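Local atomic coordinates of member of DUF4221 family (Bacteroides vulgatus, PDB entry 3S9J), a protein that is of unknown function but adopts a six-bladed beta-propeller fold and belongs to the DUF4221 family. Residues I258-N262 with S294-P299; M271-R276 with F332-L338. All coordinates share one frame; numbering follows the deposited sequence.

Contact 1 (I258-N262 with S294-P299)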
loop_
_atom_site.group_PDB
_atom_site.type_symbol
_atom_site.label_atom_id
_atom_site.label_comp_id
_atom_site.label_asym_id
_atom_site.label_seq_id
_atom_site.Cartn_x
_atom_site.Cartn_y
_atom_site.Cartn_z
ATOM N N ILE A 258 2.241 13.761 -15.378
ATOM C CA ILE A 258 2.134 13.547 -13.962
ATOM C C ILE A 258 0.771 14.077 -13.450
ATOM O O ILE A 258 0.115 13.433 -12.636
ATOM C CB ILE A 258 3.283 14.293 -13.204
ATOM C CG1 ILE A 258 4.674 13.798 -13.681
ATOM C CG2 ILE A 258 3.148 14.181 -11.712
ATOM C CD1 ILE A 258 4.765 12.327 -13.878
ATOM N N ILE A 259 0.385 15.247 -13.947
ATOM C CA ILE A 259 -0.877 15.870 -13.521
ATOM C C ILE A 259 -2.075 14.960 -13.890
ATOM O O ILE A 259 -2.947 14.726 -13.055
ATOM C CB ILE A 259 -1.027 17.255 -14.123
ATOM C CG1 ILE A 259 -0.044 18.228 -13.433
ATOM C CG2 ILE A 259 -2.480 17.786 -13.909
ATOM C CD1 ILE A 259 0.153 19.537 -14.182
ATOM N N LYS A 260 -2.044 14.433 -15.099
ATOM C CA LYS A 260 -3.140 13.593 -15.605
ATOM C C LYS A 260 -3.299 12.373 -14.730
ATOM O O LYS A 260 -4.412 12.030 -14.320
ATOM C CB LYS A 260 -2.929 13.224 -17.061
ATOM C CG LYS A 260 -3.274 14.359 -18.015
ATOM C CD LYS A 260 -3.286 13.937 -19.455
ATOM C CE LYS A 260 -1.888 13.692 -20.000
ATOM N NZ LYS A 260 -1.850 13.749 -21.507
ATOM N N LEU A 261 -2.183 11.725 -14.392
ATOM C CA LEU A 261 -2.266 10.581 -13.499
ATOM C C LEU A 261 -2.778 10.914 -12.121
ATOM O O LEU A 261 -3.511 10.133 -11.526
ATOM C CB LEU A 261 -0.920 9.870 -13.381
ATOM C CG LEU A 261 -0.510 9.071 -14.608
ATOM C CD1 LEU A 261 1.020 8.775 -14.573
ATOM C CD2 LEU A 261 -1.304 7.777 -14.689
ATOM N N ASN A 262 -2.407 12.071 -11.588
ATOM C CA ASN A 262 -2.794 12.529 -10.292
ATOM C C ASN A 262 -4.317 12.799 -10.180
ATOM O O ASN A 262 -4.986 12.511 -9.181
ATOM C CB ASN A 262 -2.062 13.855 -10.058
ATOM C CG ASN A 262 -1.972 14.179 -8.626
ATOM O OD1 ASN A 262 -2.254 13.322 -7.825
ATOM N ND2 ASN A 262 -1.587 15.417 -8.276
ATOM N N SER A 294 -0.334 20.985 -5.810
ATOM C CA SER A 294 0.834 20.256 -6.285
ATOM C C SER A 294 0.518 19.147 -7.278
ATOM O O SER A 294 -0.367 18.328 -7.027
ATOM C CB SER A 294 1.591 19.611 -5.095
ATOM O OG SER A 294 2.500 18.668 -5.613
ATOM N N PRO A 295 1.291 19.034 -8.362
ATOM C CA PRO A 295 1.142 17.961 -9.314
ATOM C C PRO A 295 1.561 16.594 -8.804
ATOM O O PRO A 295 1.181 15.589 -9.390
ATOM C CB PRO A 295 2.055 18.368 -10.470
ATOM C CG PRO A 295 2.805 19.557 -10.002
ATOM C CD PRO A 295 2.374 19.972 -8.706
ATOM N N TYR A 296 2.319 16.587 -7.705
ATOM C CA TYR A 296 2.991 15.365 -7.288
ATOM C C TYR A 296 2.234 14.607 -6.187
ATOM O O TYR A 296 2.605 13.492 -5.835
ATOM C CB TYR A 296 4.445 15.682 -6.899
ATOM C CG TYR A 296 5.303 16.033 -8.105
ATOM C CD1 TYR A 296 5.551 15.105 -9.092
ATOM C CD2 TYR A 296 5.862 17.277 -8.242
ATOM C CE1 TYR A 296 6.316 15.412 -10.192
ATOM C CE2 TYR A 296 6.619 17.592 -9.331
ATOM C CZ TYR A 296 6.853 16.658 -10.300
ATOM O OH TYR A 296 7.639 16.970 -11.396
ATOM N N GLU A 297 1.153 15.166 -5.676
ATOM C CA GLU A 297 0.400 14.459 -4.634
ATOM C C GLU A 297 -1.097 14.528 -4.898
ATOM O O GLU A 297 -1.575 15.462 -5.562
ATOM C CB GLU A 297 0.724 15.049 -3.255
ATOM C CG GLU A 297 2.206 14.847 -2.794
ATOM C CD GLU A 297 2.643 13.363 -2.561
ATOM O OE1 GLU A 297 1.796 12.508 -2.192
ATOM O OE2 GLU A 297 3.860 13.076 -2.695
ATOM N N THR A 298 -1.828 13.550 -4.386
ATOM C CA THR A 298 -3.281 13.535 -4.515
ATOM C C THR A 298 -3.861 14.777 -3.839
ATOM O O THR A 298 -3.516 15.130 -2.669
ATOM C CB THR A 298 -3.890 12.252 -3.921
ATOM O OG1 THR A 298 -3.291 11.114 -4.560
ATOM C CG2 THR A 298 -5.440 12.255 -4.076
ATOM N N PRO A 299 -4.716 15.507 -4.568
ATOM C CA PRO A 299 -5.278 16.704 -3.986
ATOM C C PRO A 299 -6.112 16.423 -2.751
ATOM O O PRO A 299 -6.792 15.400 -2.678
ATOM C CB PRO A 299 -6.218 17.230 -5.108
ATOM C CG PRO A 299 -5.644 16.705 -6.330
ATOM C CD PRO A 299 -5.094 15.363 -5.991
HETATM O O HOH W 1 -4.267 10.828 -7.047
#
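I259 and P295 bring their CA atoms to 5.1 Å where the irregular segment 294-299 passes the helical segment 258-262, and N262 and T298 follow at 5.9 Å. N262 carries the polar part. In the conformer described here, its ND2 donates to E297 O at 2.7 Å, with an N-H...O angle of 158°. The acceptor lies in the amide plane of N262, but the nitrogen stands above the carbonyl plane of E297. CG of N262 is anti to the backbone N (chi1 -159°), which carries the amide out to the loop. P299 CD packs by OD1, and L289 also touches N262. The fold is a beta-propeller: helix 255-263 precedes the first strand of the blade 266-321, and 294-299 belongs to the loop between that blade's second and third strands. I259 CG1 meets the ring of P295 at CB, 3.6 Å away. I258 sends CG2 to P295 O at 3.4 Å and to Y296 CD1 at 3.7 Å, approaching the tyrosine ring obliquely. S294 OG accepts from Y296 N, forming an ST turn. A water is hydrogen-bonded to N262 O and to T298 OG1, which also bonds to K329 NZ.

Contact 2 (M271-R276 with F332-L338)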
loop_
_atom_site.group_PDB
_atom_site.type_symbol
_atom_site.label_atom_id
_atom_site.label_comp_id
_atom_site.label_asym_id
_atom_site.label_seq_id
_atom_site.Cartn_x
_atom_site.Cartn_y
_atom_site.Cartn_z
HETATM N N MSE A 271 -7.458 -4.051 -0.214
HETATM C CA MSE A 271 -7.166 -4.435 1.160
HETATM C C MSE A 271 -8.029 -5.613 1.573
HETATM O O MSE A 271 -9.247 -5.584 1.409
HETATM C CB MSE A 271 -7.419 -3.265 2.114
HETATM C CG MSE A 271 -6.665 -2.071 1.789
HETATM SE SE MSE A 271 -6.999 -0.692 3.142
HETATM C CE MSE A 271 -6.801 -1.423 4.549
ATOM N N TYR A 272 -7.394 -6.632 2.144
ATOM C CA TYR A 272 -8.105 -7.766 2.698
ATOM C C TYR A 272 -8.416 -7.514 4.161
ATOM O O TYR A 272 -7.572 -7.026 4.894
ATOM C CB TYR A 272 -7.254 -9.038 2.574
ATOM C CG TYR A 272 -7.904 -10.248 3.188
ATOM C CD1 TYR A 272 -9.159 -10.634 2.801
ATOM C CD2 TYR A 272 -7.247 -11.013 4.130
ATOM C CE1 TYR A 272 -9.776 -11.738 3.371
ATOM C CE2 TYR A 272 -7.862 -12.135 4.708
ATOM C CZ TYR A 272 -9.114 -12.489 4.323
ATOM O OH TYR A 272 -9.762 -13.591 4.868
ATOM N N ASP A 273 -9.647 -7.820 4.565
ATOM C CA ASP A 273 -10.097 -7.725 5.945
ATOM C C ASP A 273 -10.140 -9.157 6.505
ATOM O O ASP A 273 -11.065 -9.928 6.186
ATOM C CB ASP A 273 -11.497 -7.082 5.962
ATOM C CG ASP A 273 -12.078 -6.907 7.358
ATOM O OD1 ASP A 273 -11.722 -7.686 8.286
ATOM O OD2 ASP A 273 -12.913 -5.965 7.508
ATOM N N LYS A 274 -9.132 -9.495 7.317
ATOM C CA LYS A 274 -8.959 -10.856 7.876
ATOM C C LYS A 274 -10.009 -11.191 8.933
ATOM O O LYS A 274 -10.218 -12.357 9.221
ATOM C CB LYS A 274 -7.534 -11.055 8.457
ATOM C CG LYS A 274 -7.187 -10.224 9.712
ATOM C CD LYS A 274 -5.638 -10.163 10.017
ATOM C CE LYS A 274 -5.241 -8.881 10.862
ATOM N NZ LYS A 274 -3.810 -8.689 11.475
ATOM N N TYR A 275 -10.662 -10.175 9.502
ATOM C CA TYR A 275 -11.641 -10.378 10.578
ATOM C C TYR A 275 -13.011 -10.695 10.023
ATOM O O TYR A 275 -13.695 -11.577 10.511
ATOM C CB TYR A 275 -11.694 -9.176 11.528
ATOM C CG TYR A 275 -10.339 -8.926 12.176
ATOM C CD1 TYR A 275 -9.903 -9.722 13.225
ATOM C CD2 TYR A 275 -9.495 -7.922 11.705
ATOM C CE1 TYR A 275 -8.645 -9.541 13.807
ATOM C CE2 TYR A 275 -8.234 -7.697 12.296
ATOM C CZ TYR A 275 -7.810 -8.509 13.342
ATOM O OH TYR A 275 -6.585 -8.317 13.914
ATOM N N ARG A 276 -13.416 -9.971 8.994
ATOM C CA ARG A 276 -14.741 -10.167 8.395
ATOM C C ARG A 276 -14.703 -10.972 7.090
ATOM O O ARG A 276 -15.757 -11.318 6.555
ATOM C CB ARG A 276 -15.410 -8.801 8.197
ATOM C CG ARG A 276 -16.001 -8.258 9.490
ATOM C CD ARG A 276 -15.984 -6.777 9.563
ATOM N NE ARG A 276 -14.614 -6.311 9.623
ATOM C CZ ARG A 276 -13.915 -6.123 10.741
ATOM N NH1 ARG A 276 -14.475 -6.290 11.946
ATOM N NH2 ARG A 276 -12.649 -5.743 10.646
ATOM N N PHE A 332 -6.172 1.287 7.474
ATOM C CA PHE A 332 -5.863 -0.072 7.914
ATOM C C PHE A 332 -7.104 -0.788 8.388
ATOM O O PHE A 332 -8.107 -0.169 8.768
ATOM C CB PHE A 332 -4.813 -0.078 9.023
ATOM C CG PHE A 332 -5.304 0.409 10.376
ATOM C CD1 PHE A 332 -5.204 1.764 10.720
ATOM C CD2 PHE A 332 -5.806 -0.471 11.330
ATOM C CE1 PHE A 332 -5.625 2.229 11.949
ATOM C CE2 PHE A 332 -6.244 -0.004 12.588
ATOM C CZ PHE A 332 -6.142 1.349 12.900
ATOM N N VAL A 333 -7.057 -2.109 8.345
ATOM C CA VAL A 333 -8.164 -2.908 8.890
ATOM C C VAL A 333 -7.771 -3.346 10.295
ATOM O O VAL A 333 -6.705 -3.940 10.490
ATOM C CB VAL A 333 -8.441 -4.144 8.045
ATOM C CG1 VAL A 333 -9.582 -5.020 8.702
ATOM C CG2 VAL A 333 -8.818 -3.740 6.607
ATOM N N GLY A 334 -8.622 -3.028 11.267
ATOM C CA GLY A 334 -8.488 -3.468 12.647
ATOM C C GLY A 334 -9.568 -4.460 13.011
ATOM O O GLY A 334 -10.445 -4.760 12.204
ATOM N N ARG A 335 -9.525 -4.956 14.242
ATOM C CA ARG A 335 -10.581 -5.873 14.723
ATOM C C ARG A 335 -11.991 -5.345 14.500
ATOM O O ARG A 335 -12.871 -6.109 14.114
ATOM C CB ARG A 335 -10.383 -6.172 16.204
ATOM C CG ARG A 335 -9.150 -6.997 16.511
ATOM C CD ARG A 335 -8.936 -7.032 18.036
ATOM N NE ARG A 335 -7.820 -7.887 18.400
ATOM C CZ ARG A 335 -7.497 -8.234 19.648
ATOM N NH1 ARG A 335 -8.188 -7.801 20.690
ATOM N NH2 ARG A 335 -6.475 -9.038 19.844
ATOM N N GLU A 336 -12.214 -4.050 14.741
ATOM C CA GLU A 336 -13.548 -3.462 14.707
ATOM C C GLU A 336 -14.036 -3.031 13.331
ATOM O O GLU A 336 -15.252 -2.807 13.127
ATOM C CB GLU A 336 -13.619 -2.264 15.648
ATOM C CG GLU A 336 -13.500 -2.616 17.139
ATOM C CD GLU A 336 -14.559 -3.605 17.616
ATOM O OE1 GLU A 336 -15.714 -3.568 17.139
ATOM O OE2 GLU A 336 -14.219 -4.440 18.467
ATOM N N GLY A 337 -13.103 -2.864 12.402
ATOM C CA GLY A 337 -13.471 -2.465 11.044
ATOM C C GLY A 337 -12.360 -1.824 10.239
ATOM O O GLY A 337 -11.171 -2.006 10.530
ATOM N N LEU A 338 -12.776 -1.053 9.232
ATOM C CA LEU A 338 -11.866 -0.336 8.349
ATOM C C LEU A 338 -11.618 1.051 8.872
ATOM O O LEU A 338 -12.560 1.874 9.013
ATOM C CB LEU A 338 -12.451 -0.254 6.933
ATOM C CG LEU A 338 -11.690 0.573 5.888
ATOM C CD1 LEU A 338 -10.286 0.005 5.639
ATOM C CD2 LEU A 338 -12.510 0.694 4.591
#
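R276 binds two backbone carbonyls of 332-338 with its guanidinium edge. NH1 donates to R335 O at 2.7 Å in a nearly straight bond (171°), though it sits above that carbonyl plane. NH2 reaches G334 O at 2.9 Å, almost in line with the C=O bond. The same group grips D273 side-on: NE and NH2 both go to OD2, with NE the nearer at 2.7 Å in a salt bridge. Y280 OH also bonds to OD2. D273 OD1 takes the backbone N of Y275 and of R276, giving an Asx turn and an Asx motif. A leucine in place of R276 would probably leave R335 O without this donor and the D273 charge without its mate. G337 CA lies over one guanidinium face and Y275 CB over the other. The Y275 ring receives R335 CA over its centre, a CH-pi contact of 3.8 Å to the centroid, while its OH bonds to E35. V333 holds CG1 anti to its own N (chi1 177°), which turns that methyl to D273 CG at 3.4 Å. Its CG2 meets selenomethionine M271 at CE, which also touches L338 CD1. Strands 271-273 and 332-334 run parallel, 3° apart, as the innermost strands of adjacent propeller blades. One arginine thus ties the turns of both blades together, its charge probably balanced largely by D273 and both its faces packed against.

Overall arrangement
Both contacts draw on the blade 266-321. Contact 1 lies within that blade's own connections, pairing the helix before its first strand with the loop between its second and third strands. Contact 2 joins its first strand to the next blade, the one that strand 8-19 completes by pairing with strand 354-364, so that the two chain ends close the propeller. Helix 255-263 leads directly into strand 266-273, yet the contact centres are 29 Å apart and the nearest atoms about 15 Å. They sit on opposite sides of the chain's centre. No active site is known, and none of the residues in either contact is among the identified sodium ligands.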